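PDB 3C1Q: type II secretion system protein F from Vibrio cholerae, which probably serves as an inner-membrane component of the type II secretion system, which exports toxins and proteases from the periplasm to the cell exterior. Local coordinates for residues I17-A22 with V95-A100; V52-K57 with D66-Y71. One frame throughout, in Å; residues are numbered along the deposited sequence.

Both contacts lie in the first cytoplasmic domain of this membrane protein, an all-helical module, and they show how helices far apart or close in sequence are joined by the same mix of apolar flank and charged tip. Contact 1 pairs helix 11-26 with helix 92-121, whose short segments run nearly antiparallel at 153°, and it contributes Glu97 to a calcium site shared with Asp101 and with Glu43 of the second subunit. Contact 2, formed between 52-57 and 66-71, falls within the sequence span that contact 1 closes, and lies away from the metal. Their centres are 16 Å apart, with nearest atoms about 6 Å apart. Helix 77-89 bridges them: Phe79 and Val83 each touch Leu99 and Leu68.

Contact 1 (I17-A22 with V95-A100); sequences ITRQLA and VLERLA. With CA (calcium ion), chain G.
Glu97 OE2 is gripped twice, by the calcium ion at 2.3 Å and by Arg19 NH1 at 2.9 Å. The hydrogen bond from Arg19 is nearly straight, 165° at the hydrogen, and leaves in the plane of the guanidinium but arrives from above the carboxylate plane, the two planes being 34° apart. The other oxygen, OE1, also forms a longer salt-bridge contact with NH1; it accepts a hydrogen bond from water 1, whose link to Arg19 NH1 is weak, and another from Gln26. Neither charged group starts out facing its partner. The Glu97 chain leaves its helix away from helix 11-26 with CG anti to the backbone N, and the bend at chi2 (56°) swings the carboxylate back. Arg19 likewise folds at chi2 and chi3, so that its flat tip lies over Ala100, with CB 3.5 Å from Arg19 CZ and over the centre of one face. The rest of the guanidinium is held through NH2 by Glu104 and Asp101, whereas the buried NE finds no partner. Beneath this polar layer the nearly antiparallel helices 11-26 and 92-121 pack closely through small groups, with segment axes 8.3 Å apart. Ala22 CB lies 3.8 Å from Ala100 CB, and Thr18 CG2 presses on the Ala100 backbone, 3.4 Å from its N. Thr18 OG1 is turned back to Leu14 O of its own helix. On the other flank Leu21 CG meets Leu96 CD1 obliquely at 4.1 Å. Three waters, Asp101 and Glu43 of the second subunit are also among the ligands of the calcium, so the ion ties the two chains together. Arg19 is thus a second-shell residue that probably helps to orient the metal-binding carboxylate, and both positive neighbours would be expected to keep Glu97 ionised.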
ATOM      1  N   ILE B  17       4.561   5.842  -0.845  1.00  7.08           N
ATOM      2  CA  ILE B  17       5.403   5.702   0.352  1.00  7.18           C
ATOM      3  C   ILE B  17       4.629   6.031   1.615  1.00  6.99           C
ATOM      4  O   ILE B  17       4.882   5.433   2.662  1.00  7.17           O
ATOM      5  CB  ILE B  17       6.753   6.481   0.252  1.00  7.25           C
ATOM      6  CG1 ILE B  17       6.527   7.998   0.146  1.00  7.63           C
ATOM      7  CG2 ILE B  17       7.600   5.925  -0.918  1.00  7.83           C
ATOM      8  CD1 ILE B  17       7.847   8.876   0.101  1.00  7.58           C
ATOM      9  N   THR B  18       3.672   6.957   1.539  1.00  6.12           N
ATOM     10  CA  THR B  18       2.923   7.324   2.754  1.00  6.83           C
ATOM     11  C   THR B  18       1.991   6.173   3.184  1.00  6.59           C
ATOM     12  O   THR B  18       1.908   5.832   4.369  1.00  5.75           O
ATOM     13  CB  THR B  18       2.160   8.664   2.574  1.00  6.61           C
ATOM     14  OG1 THR B  18       3.086   9.702   2.197  1.00  7.81           O
ATOM     15  CG2 THR B  18       1.477   9.065   3.851  1.00  8.48           C
ATOM     16  N   ARG B  19       1.350   5.546   2.204  1.00  6.80           N
ATOM     17  CA  ARG B  19       0.509   4.369   2.474  1.00  7.45           C
ATOM     18  C   ARG B  19       1.335   3.216   3.020  1.00  7.31           C
ATOM     19  O   ARG B  19       0.971   2.609   4.016  1.00  6.63           O
ATOM     20  CB  ARG B  19      -0.261   3.939   1.234  1.00  7.86           C
ATOM     21  CG  ARG B  19      -1.099   2.657   1.432  1.00  6.96           C
ATOM     22  CD  ARG B  19      -2.119   2.807   2.513  1.00  5.51           C
ATOM     23  NE  ARG B  19      -3.156   3.781   2.141  1.00  3.99           N
ATOM     24  CZ  ARG B  19      -4.026   4.292   3.013  1.00  5.51           C
ATOM     25  NH1 ARG B  19      -3.964   3.937   4.291  1.00  4.19           N
ATOM     26  NH2 ARG B  19      -4.949   5.158   2.618  1.00  5.55           N
ATOM     27  N   GLN B  20       2.482   2.946   2.410  1.00  7.88           N
ATOM     28  CA  GLN B  20       3.344   1.864   2.881  1.00  7.42           C
ATOM     29  C   GLN B  20       3.823   2.129   4.306  1.00  7.60           C
ATOM     30  O   GLN B  20       3.753   1.243   5.159  1.00  7.58           O
ATOM     31  CB  GLN B  20       4.538   1.670   1.952  1.00  7.37           C
ATOM     32  CG  GLN B  20       4.158   1.213   0.548  1.00  7.38           C
ATOM     33  CD  GLN B  20       5.357   1.055  -0.355  1.00  8.94           C
ATOM     34  OE1 GLN B  20       6.108   2.011  -0.580  1.00  8.03           O
ATOM     35  NE2 GLN B  20       5.557  -0.165  -0.872  1.00  7.39           N
ATOM     36  N   LEU B  21       4.288   3.347   4.578  1.00  7.27           N
ATOM     37  CA  LEU B  21       4.773   3.651   5.931  1.00  8.00           C
ATOM     38  C   LEU B  21       3.613   3.540   6.940  1.00  7.70           C
ATOM     39  O   LEU B  21       3.768   2.977   8.018  1.00  8.42           O
ATOM     40  CB  LEU B  21       5.435   5.024   5.977  1.00  8.33           C
ATOM     41  CG  LEU B  21       6.095   5.424   7.274  1.00 10.15           C
ATOM     42  CD1 LEU B  21       7.278   4.470   7.613  1.00 11.26           C
ATOM     43  CD2 LEU B  21       6.555   6.897   7.185  1.00 10.88           C
ATOM     44  N   ALA B  22       2.435   4.047   6.585  1.00  7.00           N
ATOM     45  CA  ALA B  22       1.281   3.952   7.473  1.00  6.85           C
ATOM     46  C   ALA B  22       0.901   2.501   7.773  1.00  6.88           C
ATOM     47  O   ALA B  22       0.595   2.147   8.910  1.00  6.70           O
ATOM     48  CB  ALA B  22       0.089   4.676   6.877  1.00  6.09           C
ATOM     49  N   VAL B  95      -1.962   9.324  12.783  1.00 10.93           N
ATOM     50  CA  VAL B  95      -1.596  10.483  11.963  1.00 11.14           C
ATOM     51  C   VAL B  95      -1.067  10.024  10.604  1.00 10.16           C
ATOM     52  O   VAL B  95      -1.474  10.563   9.569  1.00 10.22           O
ATOM     53  CB  VAL B  95      -0.612  11.432  12.673  1.00 11.45           C
ATOM     54  CG1 VAL B  95      -0.088  12.512  11.711  1.00 13.38           C
ATOM     55  CG2 VAL B  95      -1.288  12.103  13.883  1.00 12.07           C
ATOM     56  N   LEU B  96      -0.217   8.990  10.593  1.00  9.18           N
ATOM     57  CA  LEU B  96       0.253   8.441   9.318  1.00  8.36           C
ATOM     58  C   LEU B  96      -0.910   7.918   8.481  1.00  8.67           C
ATOM     59  O   LEU B  96      -0.950   8.127   7.260  1.00  8.28           O
ATOM     60  CB  LEU B  96       1.329   7.361   9.518  1.00  7.94           C
ATOM     61  CG  LEU B  96       2.704   7.864   9.928  1.00  7.35           C
ATOM     62  CD1 LEU B  96       3.617   6.693  10.237  1.00  5.52           C
ATOM     63  CD2 LEU B  96       3.316   8.774   8.835  1.00  6.14           C
ATOM     64  N   GLU B  97      -1.847   7.230   9.115  1.00  8.39           N
ATOM     65  CA  GLU B  97      -3.032   6.738   8.397  1.00  9.08           C
ATOM     66  C   GLU B  97      -3.746   7.905   7.717  1.00  8.22           C
ATOM     67  O   GLU B  97      -4.124   7.821   6.539  1.00  9.20           O
ATOM     68  CB  GLU B  97      -3.995   6.022   9.347  1.00  7.98           C
ATOM     69  CG  GLU B  97      -5.271   5.501   8.673  1.00  9.98           C
ATOM     70  CD  GLU B  97      -4.986   4.572   7.512  1.00  9.74           C
ATOM     71  OE1 GLU B  97      -4.019   3.757   7.607  1.00 10.53           O
ATOM     72  OE2 GLU B  97      -5.723   4.661   6.499  1.00  8.59           O
ATOM     73  N   ARG B  98      -3.965   8.985   8.461  1.00  8.02           N
ATOM     74  CA  ARG B  98      -4.637  10.164   7.891  1.00  8.14           C
ATOM     75  C   ARG B  98      -3.830  10.792   6.761  1.00  7.73           C
ATOM     76  O   ARG B  98      -4.409  11.234   5.752  1.00  7.54           O
ATOM     77  CB  ARG B  98      -4.953  11.186   8.965  1.00  8.40           C
ATOM     78  CG  ARG B  98      -6.076  10.723   9.900  1.00  9.64           C
ATOM     79  CD  ARG B  98      -6.803  11.892  10.530  1.00 10.85           C
ATOM     80  NE  ARG B  98      -6.004  12.509  11.575  1.00 12.92           N
ATOM     81  CZ  ARG B  98      -5.815  11.981  12.785  1.00 12.59           C
ATOM     82  NH1 ARG B  98      -6.370  10.816  13.123  1.00 15.16           N
ATOM     83  NH2 ARG B  98      -5.076  12.623  13.664  1.00 11.43           N
ATOM     84  N   LEU B  99      -2.501  10.819   6.902  1.00  7.11           N
ATOM     85  CA  LEU B  99      -1.648  11.355   5.837  1.00  6.85           C
ATOM     86  C   LEU B  99      -1.720  10.457   4.585  1.00  6.58           C
ATOM     87  O   LEU B  99      -1.761  10.943   3.462  1.00  6.43           O
ATOM     88  CB  LEU B  99      -0.205  11.467   6.324  1.00  6.36           C
ATOM     89  CG  LEU B  99       0.063  12.659   7.221  1.00  5.84           C
ATOM     90  CD1 LEU B  99       1.387  12.466   8.002  1.00  7.38           C
ATOM     91  CD2 LEU B  99       0.082  13.982   6.409  1.00  6.31           C
ATOM     92  N   ALA B 100      -1.772   9.150   4.798  1.00  6.71           N
ATOM     93  CA  ALA B 100      -1.922   8.187   3.708  1.00  6.88           C
ATOM     94  C   ALA B 100      -3.258   8.370   2.967  1.00  7.26           C
ATOM     95  O   ALA B 100      -3.305   8.415   1.708  1.00  6.91           O
ATOM     96  CB  ALA B 100      -1.796   6.747   4.277  1.00  6.32           C
TER
HETATM   97 CA    CA G   1      -7.912   4.921   5.956  1.00 11.40          CA
HETATM   98  O   HOH W   1      -3.472   1.720   6.100  1.00 13.94           O
HETATM   99  O   HOH W   2      -8.274   2.864   7.257  1.00 13.88           O
HETATM  100  O   HOH W   3      -8.832   5.723   8.125  1.00 15.82           O
HETATM  101  O   HOH W   4      -7.582   3.318   4.228  1.00 11.60           O

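Contact 2 (V52-K57 with D66-Y71); sequences VAVRAK and DSLGDY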
ATOM      1  N   VAL B  52      16.436   5.785   3.010  1.00 10.15           N
ATOM      2  CA  VAL B  52      17.561   5.217   3.742  1.00  9.74           C
ATOM      3  C   VAL B  52      18.180   6.299   4.638  1.00 10.25           C
ATOM      4  O   VAL B  52      18.519   6.039   5.800  1.00 11.03           O
ATOM      5  CB  VAL B  52      18.589   4.603   2.757  1.00 10.00           C
ATOM      6  CG1 VAL B  52      19.909   4.248   3.446  1.00  9.62           C
ATOM      7  CG2 VAL B  52      18.002   3.350   2.115  1.00  8.71           C
ATOM      8  N   ALA B  53      18.302   7.511   4.106  1.00 10.30           N
ATOM      9  CA  ALA B  53      18.871   8.629   4.845  1.00  9.79           C
ATOM     10  C   ALA B  53      17.992   8.998   6.040  1.00  9.54           C
ATOM     11  O   ALA B  53      18.486   9.213   7.131  1.00  9.91           O
ATOM     12  CB  ALA B  53      19.069   9.852   3.913  1.00  9.60           C
ATOM     13  N   VAL B  54      16.682   9.059   5.814  1.00  9.10           N
ATOM     14  CA  VAL B  54      15.729   9.323   6.885  1.00  8.75           C
ATOM     15  C   VAL B  54      15.798   8.220   7.950  1.00  9.14           C
ATOM     16  O   VAL B  54      15.794   8.507   9.164  1.00  8.58           O
ATOM     17  CB  VAL B  54      14.292   9.482   6.312  1.00  8.84           C
ATOM     18  CG1 VAL B  54      13.242   9.535   7.420  1.00  7.70           C
ATOM     19  CG2 VAL B  54      14.215  10.777   5.458  1.00  8.75           C
ATOM     20  N   ARG B  55      15.858   6.969   7.506  1.00  8.83           N
ATOM     21  CA  ARG B  55      15.996   5.849   8.433  1.00  9.79           C
ATOM     22  C   ARG B  55      17.255   5.962   9.276  1.00  9.72           C
ATOM     23  O   ARG B  55      17.217   5.733  10.492  1.00 10.46           O
ATOM     24  CB  ARG B  55      16.014   4.510   7.719  1.00 10.20           C
ATOM     25  CG  ARG B  55      15.944   3.376   8.745  1.00 11.08           C
ATOM     26  CD  ARG B  55      16.274   2.027   8.228  1.00 13.70           C
ATOM     27  NE  ARG B  55      16.779   1.236   9.351  1.00 16.44           N
ATOM     28  CZ  ARG B  55      17.733   0.310   9.270  1.00 21.58           C
ATOM     29  NH1 ARG B  55      18.132  -0.319  10.374  1.00 22.16           N
ATOM     30  NH2 ARG B  55      18.283  -0.009   8.098  1.00 23.56           N
ATOM     31  N   ALA B  56      18.372   6.288   8.626  1.00  9.56           N
ATOM     32  CA  ALA B  56      19.638   6.441   9.334  1.00  9.55           C
ATOM     33  C   ALA B  56      19.465   7.479  10.453  1.00  9.47           C
ATOM     34  O   ALA B  56      19.818   7.222  11.614  1.00  9.45           O
ATOM     35  CB  ALA B  56      20.738   6.834   8.373  1.00  9.74           C
ATOM     36  N   LYS B  57      18.850   8.613  10.130  1.00  8.39           N
ATOM     37  CA  LYS B  57      18.668   9.677  11.122  1.00  8.71           C
ATOM     38  C   LYS B  57      17.774   9.244  12.284  1.00  8.22           C
ATOM     39  O   LYS B  57      18.054   9.565  13.436  1.00  8.42           O
ATOM     40  CB  LYS B  57      18.141  10.954  10.466  1.00  8.59           C
ATOM     41  CG  LYS B  57      19.216  11.675   9.647  1.00 11.63           C
ATOM     42  CD  LYS B  57      18.763  13.037   9.193  1.00 15.25           C
ATOM     43  CE  LYS B  57      18.815  14.076  10.286  1.00 16.27           C
ATOM     44  NZ  LYS B  57      18.848  15.473   9.756  1.00 18.85           N
ATOM     45  N   ASP B  66      11.602  15.719  12.223  1.00 10.80           N
ATOM     46  CA  ASP B  66      12.811  16.527  12.060  1.00 11.29           C
ATOM     47  C   ASP B  66      13.589  16.045  10.823  1.00 11.83           C
ATOM     48  O   ASP B  66      14.047  16.853  10.001  1.00 11.19           O
ATOM     49  CB  ASP B  66      13.667  16.451  13.337  1.00 11.38           C
ATOM     50  CG  ASP B  66      14.835  17.405  13.331  1.00 12.76           C
ATOM     51  OD1 ASP B  66      14.685  18.520  12.788  1.00 15.20           O
ATOM     52  OD2 ASP B  66      15.890  17.049  13.903  1.00 11.89           O
ATOM     53  N   SER B  67      13.696  14.727  10.686  1.00 11.60           N
ATOM     54  CA  SER B  67      14.392  14.104   9.544  1.00 12.26           C
ATOM     55  C   SER B  67      13.751  14.489   8.198  1.00 12.43           C
ATOM     56  O   SER B  67      14.452  14.833   7.252  1.00 12.19           O
ATOM     57  CB  SER B  67      14.436  12.590   9.704  1.00 12.67           C
ATOM     58  OG  SER B  67      15.114  12.199  10.901  1.00 11.96           O
ATOM     59  N   LEU B  68      12.420  14.479   8.135  1.00 11.99           N
ATOM     60  CA  LEU B  68      11.712  14.821   6.886  1.00 11.83           C
ATOM     61  C   LEU B  68      11.979  16.254   6.445  1.00 11.70           C
ATOM     62  O   LEU B  68      11.769  16.592   5.281  1.00 11.53           O
ATOM     63  CB  LEU B  68      10.213  14.610   7.035  1.00 12.32           C
ATOM     64  CG  LEU B  68       9.737  13.190   7.338  1.00 11.46           C
ATOM     65  CD1 LEU B  68       8.206  13.170   7.446  1.00 11.66           C
ATOM     66  CD2 LEU B  68      10.233  12.184   6.308  1.00 13.23           C
ATOM     67  N   GLY B  69      12.410  17.099   7.384  1.00 11.62           N
ATOM     68  CA  GLY B  69      12.733  18.482   7.098  1.00 12.02           C
ATOM     69  C   GLY B  69      13.921  18.674   6.177  1.00 12.67           C
ATOM     70  O   GLY B  69      14.110  19.760   5.635  1.00 13.23           O
ATOM     71  N   ASP B  70      14.734  17.632   6.011  1.00 13.09           N
ATOM     72  CA  ASP B  70      15.780  17.640   4.985  1.00 13.55           C
ATOM     73  C   ASP B  70      15.232  17.515   3.541  1.00 13.78           C
ATOM     74  O   ASP B  70      15.978  17.707   2.581  1.00 13.75           O
ATOM     75  CB  ASP B  70      16.815  16.551   5.276  1.00 14.26           C
ATOM     76  CG  ASP B  70      17.606  16.805   6.563  1.00 15.85           C
ATOM     77  OD1 ASP B  70      17.492  17.897   7.149  1.00 14.70           O
ATOM     78  OD2 ASP B  70      18.338  15.894   7.000  1.00 17.99           O
ATOM     79  N   TYR B  71      13.944  17.208   3.383  1.00 13.75           N
ATOM     80  CA  TYR B  71      13.314  17.096   2.059  1.00 14.00           C
ATOM     81  C   TYR B  71      11.979  17.845   2.039  1.00 14.66           C
ATOM     82  O   TYR B  71      10.924  17.233   1.834  1.00 15.37           O
ATOM     83  CB  TYR B  71      13.085  15.619   1.693  1.00 14.51           C
ATOM     84  CG  TYR B  71      14.319  14.788   1.848  1.00 13.69           C
ATOM     85  CD1 TYR B  71      15.207  14.608   0.802  1.00 15.78           C
ATOM     86  CD2 TYR B  71      14.619  14.211   3.079  1.00 16.12           C
ATOM     87  CE1 TYR B  71      16.365  13.873   0.979  1.00 16.40           C
ATOM     88  CE2 TYR B  71      15.752  13.472   3.260  1.00 16.26           C
ATOM     89  CZ  TYR B  71      16.631  13.314   2.217  1.00 16.10           C
ATOM     90  OH  TYR B  71      17.763  12.571   2.434  1.00 19.08           O
TER
HETATM   91  O   HOH W   5      17.927  17.366  11.483  1.00 31.58           O
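The ring of Tyr71 meets Val54 CG2 obliquely, with CE2 3.8 Å from that methyl, and its OH, at the tip of the ring, lies 3.4 Å from Ala53 CB; the carboxylate of Asp70, the other flat group, is approached by Lys57 NZ from above its plane. The setting is a helical hairpin, in which helix 45-59 turns back into the short helix 64-68 and a type I turn runs from Leu68 to Tyr71. That turn delivers Asp70 and Tyr71 to the same helix face. Val54 splits its two methyls: CG2 serves the tyrosine, while CG1, anti to the backbone N, sits 4.0 Å from Ser67 CB and reaches Leu68 CD2 from across. Leu68 also touches Phe75. Ser67 OG rests 3.3 Å from Lys57 CB, yet its hydrogen bond goes to Thr63 O. Lys57 bends at chi3 and meets Asp70 tip to tip, its alkyl chain passing Ser67, with Tyr62 adding a cation-pi interaction. Beyond the 2.8 Å salt bridge from Lys57 NZ to Asp70 OD2, water 5 accepts from the same NZ at 2.7 Å and donates to Asp66 OD2.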